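Phospholipase A1 (Streptomyces albidoflavus, PDB 4HYQ) catalyses the release of the sn-1 acyl chain from glycerophospholipids, as a lipase of the GDSL (SGNH) hydrolase family. Local coordinates at residues A[59-64]-A[78-83]; A[94-99]-A[208-213]; A[104-109]-A[161-166]; A[119-124]-A[172-177]. One frame throughout, in Å; residues are numbered along the deposited sequence.

Contact 1. Residues A[59-64]-A[78-83]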
loop_
_atom_site.group_PDB
_atom_site.type_symbol
_atom_site.label_atom_id
_atom_site.label_comp_id
_atom_site.label_asym_id
_atom_site.label_seq_id
_atom_site.Cartn_x
_atom_site.Cartn_y
_atom_site.Cartn_z
ATOM N N SER A 59 -2.929 8.241 11.356
ATOM C CA SER A 59 -3.827 8.540 12.463
ATOM C C SER A 59 -5.167 7.818 12.301
ATOM O O SER A 59 -5.828 7.518 13.297
ATOM C CB SER A 59 -4.037 10.058 12.623
ATOM O OG SER A 59 -4.700 10.636 11.523
ATOM N N ASP A 60 -5.571 7.527 11.061
ATOM C CA ASP A 60 -6.823 6.805 10.847
ATOM C C ASP A 60 -6.684 5.358 11.300
ATOM O O ASP A 60 -7.642 4.766 11.798
ATOM C CB ASP A 60 -7.243 6.771 9.367
ATOM C CG ASP A 60 -7.601 8.136 8.812
ATOM O OD1 ASP A 60 -8.053 9.021 9.575
ATOM O OD2 ASP A 60 -7.443 8.316 7.588
ATOM N N VAL A 61 -5.508 4.766 11.099
ATOM C CA VAL A 61 -5.321 3.378 11.513
ATOM C C VAL A 61 -5.471 3.329 13.034
ATOM O O VAL A 61 -6.179 2.475 13.565
ATOM C CB VAL A 61 -3.931 2.836 11.086
ATOM C CG1 VAL A 61 -3.720 1.431 11.636
ATOM C CG2 VAL A 61 -3.850 2.810 9.559
ATOM N N LEU A 62 -4.835 4.273 13.718
ATOM C CA LEU A 62 -4.902 4.339 15.181
ATOM C C LEU A 62 -6.313 4.613 15.698
ATOM O O LEU A 62 -6.753 4.009 16.678
ATOM C CB LEU A 62 -3.969 5.429 15.698
ATOM C CG LEU A 62 -2.463 5.196 15.554
ATOM C CD1 LEU A 62 -1.718 6.500 15.786
ATOM C CD2 LEU A 62 -2.012 4.123 16.542
ATOM N N ASN A 63 -7.022 5.521 15.030
ATOM C CA ASN A 63 -8.377 5.897 15.442
ATOM C C ASN A 63 -9.516 4.968 15.027
ATOM O O ASN A 63 -10.428 4.700 15.816
ATOM C CB ASN A 63 -8.718 7.307 14.918
ATOM C CG ASN A 63 -7.985 8.411 15.651
ATOM O OD1 ASN A 63 -7.875 8.402 16.876
ATOM N ND2 ASN A 63 -7.503 9.396 14.901
ATOM N N LYS A 64 -9.480 4.483 13.792
ATOM C CA LYS A 64 -10.565 3.663 13.264
ATOM C C LYS A 64 -10.342 2.192 13.029
ATOM O O LYS A 64 -11.305 1.442 12.838
ATOM C CB LYS A 64 -11.023 4.218 11.919
ATOM C CG LYS A 64 -11.503 5.636 11.943
ATOM C CD LYS A 64 -12.444 5.872 10.788
ATOM C CE LYS A 64 -13.699 5.011 10.952
ATOM N NZ LYS A 64 -14.657 5.224 9.858
ATOM N N LEU A 78 -0.592 -4.965 6.963
ATOM C CA LEU A 78 -0.718 -3.518 6.937
ATOM C C LEU A 78 0.005 -2.822 5.797
ATOM O O LEU A 78 1.136 -3.183 5.471
ATOM C CB LEU A 78 -0.155 -2.931 8.245
ATOM C CG LEU A 78 0.044 -1.414 8.411
ATOM C CD1 LEU A 78 -1.321 -0.739 8.580
ATOM C CD2 LEU A 78 0.893 -1.126 9.650
ATOM N N THR A 79 -0.669 -1.857 5.164
ATOM C CA THR A 79 -0.007 -0.977 4.196
ATOM C C THR A 79 -0.417 0.407 4.670
ATOM O O THR A 79 -1.607 0.689 4.823
ATOM C CB THR A 79 -0.407 -1.149 2.696
ATOM O OG1 THR A 79 -1.830 -1.059 2.530
ATOM C CG2 THR A 79 0.115 -2.473 2.168
ATOM N N ILE A 80 0.554 1.270 4.931
ATOM C CA ILE A 80 0.224 2.615 5.401
ATOM C C ILE A 80 1.431 3.556 5.295
ATOM O O ILE A 80 2.590 3.110 5.300
ATOM C CB ILE A 80 -0.318 2.554 6.869
ATOM C CG1 ILE A 80 -1.078 3.841 7.204
ATOM C CG2 ILE A 80 0.837 2.371 7.869
ATOM C CD1 ILE A 80 -2.416 3.952 6.476
ATOM N N GLY A 81 1.156 4.853 5.141
ATOM C CA GLY A 81 2.226 5.833 5.051
ATOM C C GLY A 81 2.235 6.639 3.765
ATOM O O GLY A 81 2.612 7.809 3.773
ATOM N N GLY A 82 1.834 6.015 2.657
ATOM C CA GLY A 82 1.809 6.722 1.385
ATOM C C GLY A 82 0.979 8.001 1.427
ATOM O O GLY A 82 1.407 9.040 0.922
ATOM N N ASN A 83 -0.208 7.943 2.024
ATOM C CA ASN A 83 -1.053 9.135 2.092
ATOM C C ASN A 83 -0.569 10.167 3.108
ATOM O O ASN A 83 -0.829 11.364 2.951
ATOM C CB ASN A 83 -2.512 8.754 2.367
ATOM C CG ASN A 83 -3.129 7.969 1.215
ATOM O OD1 ASN A 83 -3.077 8.396 0.056
ATOM N ND2 ASN A 83 -3.718 6.826 1.529
#
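V61 and I80 mark the closest approach of the two backbones, their CA atoms 8.3 Å apart, a separation that is bridged by side chains. Residues 59-64 belong to helix 58-65, with N63 N bonded to S59 O at 2.9 Å. Residues 78-83 carry the end of the parallel strand 73-79 into a loop, and no hydrogen bond joins the two segments. V61 faces the strand and does nearly all the work from the helical side. Its two methyls divide the task: CG2 sits 3.6 Å from I80 CD1 and 3.8 Å from I80 CG1, while CG1 comes only to the margin of L78, 4.5 Å from L78 CD1. With I80 CG1 anti to the backbone N (chi1 -162°), the longer branch of the isoleucine extends toward the helix, and valine and isoleucine run antiparallel alongside each other, flank to flank. Branched aliphatic residues suit this buried seam, since they fill it without bringing in polar atoms; V124 of helix 117-131 also packs on V61. Farther along, the backbone turns at G81 with a positive phi, a conformation that glycine tolerates readily. G82 N is bonded to Y142 OH, and N83 ND2 to A56 O. Helix against strand end is the packing of an alpha/beta/alpha sandwich, and the G-G-N sequence at 81-83 matches block III of SGNH hydrolases, whose asparagine helps form the oxyanion hole in relatives and probably does so here.

Contact 2. Residues A[94-99]-A[208-213]; sequences CVLQSE and VKWTGI
Aliphatic packing begins with V95 and V208, which meet end on, methyl to methyl, CG2 of V95 lying 3.7 Å from CG2 of V208. The other methyl of V95, CG1, is anti to the backbone N (chi1 168°); it lies mainly against the indole of W210 but also 4.1 Å from V208 CG1. Aromatic contacts follow. V95 CG1 lies 3.7 Å from W210 CH2 and 3.9 Å from W210 CZ2, and L96 CD2 stands 4.2 Å from W210 CZ3; both methyls approach the indole obliquely. Within its own loop, V208 places CG1 3.5 Å above one face of the indole, offset toward the rim, and V208 therefore touches both V95 and the ring. The long reach of tryptophan suits a residue whose backbone is distant from that helix. Y217 also packs on V95 and V208. Polar bonds lie off to the sides: K209 N meets S216 OG, and S98 OG caps N101 N. Since no hydrogen bond or charge pair joins the segments, and L96 and W210 are exposed, the loop is held to the helix end here by dispersion and the hydrophobic effect, which set no strict direction.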
loop_
_atom_site.group_PDB
_atom_site.type_symbol
_atom_site.label_atom_id
_atom_site.label_comp_id
_atom_site.label_asym_id
_atom_site.label_seq_id
_atom_site.Cartn_x
_atom_site.Cartn_y
_atom_site.Cartn_z
ATOM N N CYS A 94 2.089 15.957 -10.597
ATOM C CA CYS A 94 2.901 15.462 -11.695
ATOM C C CYS A 94 2.103 15.265 -12.983
ATOM O O CYS A 94 2.633 15.443 -14.080
ATOM C CB CYS A 94 3.578 14.157 -11.289
ATOM S SG CYS A 94 4.860 14.455 -10.022
ATOM N N VAL A 95 0.837 14.895 -12.856
ATOM C CA VAL A 95 0.011 14.690 -14.034
ATOM C C VAL A 95 -0.471 16.001 -14.658
ATOM O O VAL A 95 -0.408 16.178 -15.875
ATOM C CB VAL A 95 -1.207 13.800 -13.690
ATOM C CG1 VAL A 95 -2.240 13.820 -14.826
ATOM C CG2 VAL A 95 -0.727 12.368 -13.457
ATOM N N LEU A 96 -0.909 16.930 -13.817
ATOM C CA LEU A 96 -1.462 18.192 -14.297
ATOM C C LEU A 96 -0.542 19.398 -14.408
ATOM O O LEU A 96 -0.949 20.420 -14.975
ATOM C CB LEU A 96 -2.657 18.566 -13.425
ATOM C CG LEU A 96 -3.757 17.500 -13.396
ATOM C CD1 LEU A 96 -4.819 17.904 -12.402
ATOM C CD2 LEU A 96 -4.354 17.331 -14.793
ATOM N N GLN A 97 0.670 19.313 -13.870
ATOM C CA GLN A 97 1.586 20.450 -13.952
ATOM C C GLN A 97 2.851 20.144 -14.762
ATOM O O GLN A 97 2.893 19.159 -15.504
ATOM C CB GLN A 97 1.909 20.954 -12.536
ATOM C CG GLN A 97 0.637 21.228 -11.718
ATOM C CD GLN A 97 0.903 21.929 -10.395
ATOM O OE1 GLN A 97 2.048 22.179 -10.035
ATOM N NE2 GLN A 97 -0.167 22.264 -9.675
ATOM N N SER A 98 3.874 20.983 -14.645
ATOM C CA SER A 98 5.104 20.786 -15.417
ATOM C C SER A 98 6.069 19.824 -14.740
ATOM O O SER A 98 5.924 19.521 -13.559
ATOM C CB SER A 98 5.824 22.119 -15.611
ATOM O OG SER A 98 6.546 22.462 -14.433
ATOM N N GLU A 99 7.066 19.367 -15.490
ATOM C CA GLU A 99 8.056 18.455 -14.937
ATOM C C GLU A 99 8.721 19.089 -13.712
ATOM O O GLU A 99 8.936 18.420 -12.703
ATOM C CB GLU A 99 9.117 18.101 -15.985
ATOM C CG GLU A 99 10.072 17.010 -15.505
ATOM C CD GLU A 99 10.940 16.435 -16.612
ATOM O OE1 GLU A 99 10.456 16.306 -17.754
ATOM O OE2 GLU A 99 12.106 16.091 -16.330
ATOM N N VAL A 208 -2.980 6.440 -15.240
ATOM C CA VAL A 208 -3.788 7.583 -14.835
ATOM C C VAL A 208 -5.196 7.472 -15.401
ATOM O O VAL A 208 -5.376 7.185 -16.593
ATOM C CB VAL A 208 -3.168 8.907 -15.333
ATOM C CG1 VAL A 208 -4.037 10.081 -14.909
ATOM C CG2 VAL A 208 -1.766 9.053 -14.779
ATOM N N LYS A 209 -6.192 7.705 -14.548
ATOM C CA LYS A 209 -7.587 7.641 -14.973
ATOM C C LYS A 209 -8.150 9.032 -15.189
ATOM O O LYS A 209 -7.970 9.919 -14.356
ATOM C CB LYS A 209 -8.434 6.923 -13.930
ATOM C CG LYS A 209 -8.033 5.479 -13.680
ATOM C CD LYS A 209 -8.286 4.586 -14.886
ATOM C CE LYS A 209 -7.998 3.130 -14.517
ATOM N NZ LYS A 209 -8.230 2.149 -15.622
ATOM N N TRP A 210 -8.826 9.220 -16.317
ATOM C CA TRP A 210 -9.432 10.501 -16.630
ATOM C C TRP A 210 -10.946 10.397 -16.561
ATOM O O TRP A 210 -11.643 11.407 -16.645
ATOM C CB TRP A 210 -9.003 10.967 -18.016
ATOM C CG TRP A 210 -7.519 11.061 -18.138
ATOM C CD1 TRP A 210 -6.653 10.044 -18.407
ATOM C CD2 TRP A 210 -6.718 12.225 -17.917
ATOM N NE1 TRP A 210 -5.364 10.498 -18.364
ATOM C CE2 TRP A 210 -5.372 11.830 -18.063
ATOM C CE3 TRP A 210 -7.009 13.557 -17.604
ATOM C CZ2 TRP A 210 -4.312 12.730 -17.909
ATOM C CZ3 TRP A 210 -5.948 14.453 -17.454
ATOM C CH2 TRP A 210 -4.619 14.028 -17.605
ATOM N N THR A 211 -11.437 9.169 -16.412
ATOM C CA THR A 211 -12.870 8.907 -16.300
ATOM C C THR A 211 -13.071 7.789 -15.286
ATOM O O THR A 211 -12.150 7.023 -15.011
ATOM C CB THR A 211 -13.496 8.426 -17.630
ATOM O OG1 THR A 211 -12.652 8.777 -18.734
ATOM C CG2 THR A 211 -14.857 9.072 -17.821
ATOM N N GLY A 212 -14.282 7.701 -14.741
ATOM C CA GLY A 212 -14.595 6.659 -13.774
ATOM C C GLY A 212 -14.025 6.859 -12.380
ATOM O O GLY A 212 -13.679 7.966 -11.981
ATOM N N ILE A 213 -13.936 5.763 -11.636
ATOM C CA ILE A 213 -13.393 5.768 -10.281
ATOM C C ILE A 213 -11.890 6.026 -10.394
ATOM O O ILE A 213 -11.238 5.499 -11.288
ATOM C CB ILE A 213 -13.626 4.390 -9.605
ATOM C CG1 ILE A 213 -15.130 4.144 -9.436
ATOM C CG2 ILE A 213 -12.894 4.307 -8.268
ATOM C CD1 ILE A 213 -15.817 5.103 -8.501
#

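Contact 3. Residues A[104-109]-A[161-166]; sequences ARVNTA and RTAING
V106 meets the flat peptide carbonyl of A163: its CG1 lies 3.6 Å from A163 O and 4.2 Å from A163 C, a van der Waals contact with backbone. The other planar group is the guanidinium of R105, on a different side of the same helix. A109 N is merely a neighbour at the edge of that guanidinium and in its plane, its hydrogen going to R105 O (3.1 Å), whereas R105 NE forms a salt bridge with D89 of helix 87-96, which ties this charged end to a neighbouring helix. Across the contact V106 is the central side chain. With CG1 anti to the backbone N (chi1 166°) and CG2 beside it, the two methyls spread over consecutive residues of helix 158-181. CG1 also comes within 4.3 Å of A163 CB, and CG2 lies 4.4 Å from I164 CG1, although the CB of I164 points away from helix 99-115. The CA atoms of V106 and I164 are 6.8 Å apart. A163 suits this place because its single methyl allows V106 to reach the backbone behind it, and the two methyls of valine are short enough to rest directly on that backbone. I164 turns instead to F145 and to M91 of helix 87-96. Regular backbone bonds, such as G166 N to T162 O at 2.9 Å, keep both segments helical. At this point V106 packs on A163 and I164, a helix-helix contact between 99-115 and 158-181, beside helix 87-96, in the helical part of this alpha/beta SGNH-type fold.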
loop_
_atom_site.group_PDB
_atom_site.type_symbol
_atom_site.label_atom_id
_atom_site.label_comp_id
_atom_site.label_asym_id
_atom_site.label_seq_id
_atom_site.Cartn_x
_atom_site.Cartn_y
_atom_site.Cartn_z
ATOM N N ALA A 104 9.739 19.266 -7.773
ATOM C CA ALA A 104 9.681 20.030 -6.543
ATOM C C ALA A 104 8.705 19.389 -5.559
ATOM O O ALA A 104 9.016 19.241 -4.375
ATOM C CB ALA A 104 9.261 21.464 -6.841
ATOM N N ARG A 105 7.522 19.014 -6.040
ATOM C CA ARG A 105 6.539 18.391 -5.162
ATOM C C ARG A 105 7.027 17.032 -4.653
ATOM O O ARG A 105 6.818 16.681 -3.486
ATOM C CB ARG A 105 5.200 18.222 -5.888
ATOM C CG ARG A 105 4.107 17.655 -5.010
ATOM C CD ARG A 105 3.650 18.666 -3.968
ATOM N NE ARG A 105 2.730 18.106 -2.982
ATOM C CZ ARG A 105 3.088 17.291 -1.990
ATOM N NH1 ARG A 105 4.356 16.928 -1.847
ATOM N NH2 ARG A 105 2.178 16.859 -1.123
ATOM N N VAL A 106 7.662 16.263 -5.530
ATOM C CA VAL A 106 8.189 14.960 -5.134
ATOM C C VAL A 106 9.237 15.176 -4.039
ATOM O O VAL A 106 9.274 14.444 -3.055
ATOM C CB VAL A 106 8.894 14.232 -6.304
ATOM C CG1 VAL A 106 9.720 13.075 -5.768
ATOM C CG2 VAL A 106 7.871 13.701 -7.303
ATOM N N ASN A 107 10.092 16.180 -4.215
ATOM C CA ASN A 107 11.140 16.423 -3.225
ATOM C C ASN A 107 10.594 16.809 -1.861
ATOM O O ASN A 107 11.165 16.439 -0.830
ATOM C CB ASN A 107 12.128 17.484 -3.725
ATOM C CG ASN A 107 13.022 16.962 -4.828
ATOM O OD1 ASN A 107 13.196 15.754 -4.979
ATOM N ND2 ASN A 107 13.610 17.872 -5.597
ATOM N N THR A 108 9.491 17.549 -1.847
ATOM C CA THR A 108 8.873 17.933 -0.590
ATOM C C THR A 108 8.334 16.668 0.088
ATOM O O THR A 108 8.426 16.524 1.311
ATOM C CB THR A 108 7.722 18.943 -0.807
ATOM O OG1 THR A 108 8.265 20.194 -1.239
ATOM C CG2 THR A 108 6.952 19.160 0.475
ATOM N N ALA A 109 7.790 15.749 -0.712
ATOM C CA ALA A 109 7.261 14.496 -0.178
ATOM C C ALA A 109 8.404 13.644 0.386
ATOM O O ALA A 109 8.289 13.079 1.479
ATOM C CB ALA A 109 6.527 13.713 -1.278
ATOM N N ARG A 161 9.048 10.102 -14.092
ATOM C CA ARG A 161 8.969 8.695 -13.712
ATOM C C ARG A 161 10.127 8.328 -12.794
ATOM O O ARG A 161 9.964 7.579 -11.839
ATOM C CB ARG A 161 9.032 7.803 -14.938
ATOM C CG ARG A 161 7.829 7.880 -15.818
ATOM C CD ARG A 161 7.990 6.866 -16.903
ATOM N NE ARG A 161 7.429 7.347 -18.147
ATOM C CZ ARG A 161 7.599 6.744 -19.316
ATOM N NH1 ARG A 161 8.319 5.629 -19.398
ATOM N NH2 ARG A 161 7.047 7.262 -20.398
ATOM N N THR A 162 11.306 8.850 -13.107
ATOM C CA THR A 162 12.495 8.584 -12.311
ATOM C C THR A 162 12.347 9.141 -10.905
ATOM O O THR A 162 12.697 8.489 -9.915
ATOM C CB THR A 162 13.730 9.211 -12.973
ATOM O OG1 THR A 162 13.969 8.555 -14.226
ATOM C CG2 THR A 162 14.934 9.082 -12.083
ATOM N N ALA A 163 11.818 10.353 -10.824
ATOM C CA ALA A 163 11.625 11.021 -9.553
ATOM C C ALA A 163 10.593 10.283 -8.715
ATOM O O ALA A 163 10.787 10.083 -7.519
ATOM C CB ALA A 163 11.185 12.462 -9.788
ATOM N N ILE A 164 9.504 9.865 -9.352
ATOM C CA ILE A 164 8.434 9.151 -8.651
ATOM C C ILE A 164 8.917 7.783 -8.159
ATOM O O ILE A 164 8.627 7.376 -7.032
ATOM C CB ILE A 164 7.209 8.993 -9.580
ATOM C CG1 ILE A 164 6.579 10.373 -9.798
ATOM C CG2 ILE A 164 6.202 8.028 -8.976
ATOM C CD1 ILE A 164 5.621 10.429 -10.971
ATOM N N ASN A 165 9.655 7.070 -9.004
ATOM C CA ASN A 165 10.185 5.773 -8.602
ATOM C C ASN A 165 11.152 5.953 -7.438
ATOM O O ASN A 165 11.204 5.129 -6.518
ATOM C CB ASN A 165 10.908 5.111 -9.768
ATOM C CG ASN A 165 9.969 4.345 -10.677
ATOM O OD1 ASN A 165 8.762 4.260 -10.424
ATOM N ND2 ASN A 165 10.522 3.771 -11.743
ATOM N N GLY A 166 11.918 7.038 -7.485
ATOM C CA GLY A 166 12.875 7.312 -6.431
ATOM C C GLY A 166 12.177 7.550 -5.110
ATOM O O GLY A 166 12.668 7.149 -4.054
#

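Contact 4. Residues A[119-124]-A[172-177]; sequences GRLDSV and NSVISK
Two helices of the covering of the parallel sheet, 117-131 and 158-181, pack here as L121 rests its end against V174 and I175. One methyl makes both contacts: L121 CD1 is 4.0 Å from V174 CG1 and equally 4.0 Å from I175 CG1. The leucine lies nearly perpendicular to I175 and aslant V174. Its CG is anti to the carbonyl carbon (chi1 -68°) and chi2 is extended, which carries CD1 outward across the 7.7 Å between the CA atoms of L121 and I175. Leucine suits this place because its branch point stands one carbon beyond that of valine, whereas V174 and I175, branched at CB, present broad flanks close to their own helix. Beyond the pair, V174 packs on V113 and P118, while I175 packs on Y125 and on Y186 of strand 185-187. Charge enters next door: D122 OD1 forms a salt bridge with R178 NH1 of helix 158-181, and also a hydrogen bond with NE2 of H182, just after the end of that helix. Between the segments themselves all is methyl and methylene, so the contact depends on shape and on the exclusion of water, with the D122-R178 salt bridge a separate polar tie close by.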
loop_
_atom_site.group_PDB
_atom_site.type_symbol
_atom_site.label_atom_id
_atom_site.label_comp_id
_atom_site.label_asym_id
_atom_site.label_seq_id
_atom_site.Cartn_x
_atom_site.Cartn_y
_atom_site.Cartn_z
ATOM N N GLY A 119 8.492 8.571 12.624
ATOM C CA GLY A 119 7.849 8.694 13.928
ATOM C C GLY A 119 6.400 8.251 13.935
ATOM O O GLY A 119 5.937 7.619 14.897
ATOM N N ARG A 120 5.671 8.579 12.869
ATOM C CA ARG A 120 4.272 8.186 12.775
ATOM C C ARG A 120 4.155 6.682 12.616
ATOM O O ARG A 120 3.266 6.071 13.200
ATOM C CB ARG A 120 3.593 8.883 11.602
ATOM C CG ARG A 120 3.638 10.386 11.707
ATOM C CD ARG A 120 2.682 11.000 10.720
ATOM N NE ARG A 120 2.683 12.455 10.780
ATOM C CZ ARG A 120 1.979 13.221 9.957
ATOM N NH1 ARG A 120 1.220 12.659 9.019
ATOM N NH2 ARG A 120 2.039 14.543 10.062
ATOM N N LEU A 121 5.034 6.090 11.811
ATOM C CA LEU A 121 5.012 4.642 11.629
ATOM C C LEU A 121 5.341 3.953 12.961
ATOM O O LEU A 121 4.717 2.953 13.314
ATOM C CB LEU A 121 6.016 4.206 10.554
ATOM C CG LEU A 121 5.728 4.609 9.101
ATOM C CD1 LEU A 121 6.825 4.079 8.209
ATOM C CD2 LEU A 121 4.392 4.011 8.649
ATOM N N ASP A 122 6.314 4.479 13.709
ATOM C CA ASP A 122 6.637 3.864 15.003
ATOM C C ASP A 122 5.409 3.865 15.911
ATOM O O ASP A 122 5.139 2.881 16.606
ATOM C CB ASP A 122 7.776 4.604 15.720
ATOM C CG ASP A 122 9.149 4.125 15.294
ATOM O OD1 ASP A 122 9.287 2.940 14.919
ATOM O OD2 ASP A 122 10.103 4.934 15.353
ATOM N N SER A 123 4.680 4.980 15.915
ATOM C CA SER A 123 3.476 5.109 16.724
ATOM C C SER A 123 2.429 4.054 16.336
ATOM O O SER A 123 1.825 3.409 17.196
ATOM C CB SER A 123 2.906 6.523 16.560
ATOM O OG SER A 123 1.698 6.677 17.280
ATOM N N VAL A 124 2.202 3.874 15.039
ATOM C CA VAL A 124 1.231 2.881 14.600
ATOM C C VAL A 124 1.729 1.469 14.913
ATOM O O VAL A 124 0.988 0.651 15.463
ATOM C CB VAL A 124 0.969 2.973 13.065
ATOM C CG1 VAL A 124 0.071 1.834 12.611
ATOM C CG2 VAL A 124 0.311 4.306 12.744
ATOM N N ASN A 172 9.729 2.949 0.702
ATOM C CA ASN A 172 9.869 1.530 1.031
ATOM C C ASN A 172 11.072 1.287 1.933
ATOM O O ASN A 172 11.058 0.381 2.767
ATOM C CB ASN A 172 9.985 0.693 -0.240
ATOM C CG ASN A 172 8.653 0.548 -0.954
ATOM O OD1 ASN A 172 7.595 0.550 -0.316
ATOM N ND2 ASN A 172 8.697 0.402 -2.273
ATOM N N SER A 173 12.107 2.101 1.772
ATOM C CA SER A 173 13.297 1.957 2.610
ATOM C C SER A 173 12.939 2.291 4.060
ATOM O O SER A 173 13.303 1.559 4.988
ATOM C CB SER A 173 14.411 2.885 2.105
ATOM O OG SER A 173 15.518 2.848 2.981
ATOM N N VAL A 174 12.207 3.385 4.254
ATOM C CA VAL A 174 11.798 3.804 5.594
ATOM C C VAL A 174 10.887 2.755 6.221
ATOM O O VAL A 174 11.034 2.407 7.402
ATOM C CB VAL A 174 11.050 5.155 5.562
ATOM C CG1 VAL A 174 10.350 5.403 6.896
ATOM C CG2 VAL A 174 12.035 6.289 5.296
ATOM N N ILE A 175 9.936 2.253 5.440
ATOM C CA ILE A 175 9.013 1.245 5.948
ATOM C C ILE A 175 9.744 -0.048 6.319
ATOM O O ILE A 175 9.522 -0.611 7.392
ATOM C CB ILE A 175 7.922 0.912 4.904
ATOM C CG1 ILE A 175 6.983 2.111 4.756
ATOM C CG2 ILE A 175 7.160 -0.356 5.321
ATOM C CD1 ILE A 175 6.072 2.037 3.513
ATOM N N SER A 176 10.619 -0.516 5.440
ATOM C CA SER A 176 11.329 -1.764 5.714
ATOM C C SER A 176 12.169 -1.660 6.985
ATOM O O SER A 176 12.207 -2.598 7.787
ATOM C CB SER A 176 12.220 -2.151 4.531
ATOM O OG SER A 176 13.142 -1.117 4.222
ATOM N N LYS A 177 12.821 -0.519 7.177
ATOM C CA LYS A 177 13.641 -0.330 8.365
ATOM C C LYS A 177 12.781 -0.261 9.617
ATOM O O LYS A 177 13.124 -0.854 10.639
ATOM C CB LYS A 177 14.491 0.929 8.224
ATOM C CG LYS A 177 15.575 0.786 7.174
ATOM C CD LYS A 177 16.304 2.098 6.924
ATOM C CE LYS A 177 17.456 1.901 5.948
ATOM N NZ LYS A 177 18.202 3.170 5.734
#

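From the N terminus, contact 1 comes first: it closes a short loop between helix 58-65 and the end of strand 73-79, and is complete before the others begin. Contact 2 then opens at the end of helix 87-96 and closes only at the loop 208-213, enclosing contacts 3 and 4. These two cross, since their segments alternate along the chain: 104-109, 119-124, 161-166, 172-177. Their centres lie about 19 Å apart. Contact 1 touches contact 4 through L62 and S123, and contact 2 touches contact 3 through C94 and V106. Helix 158-181 ties 99-115 and 117-131 together, while helix 87-96 packs on it, C94 near I164, and carries the contact with loop 208-213.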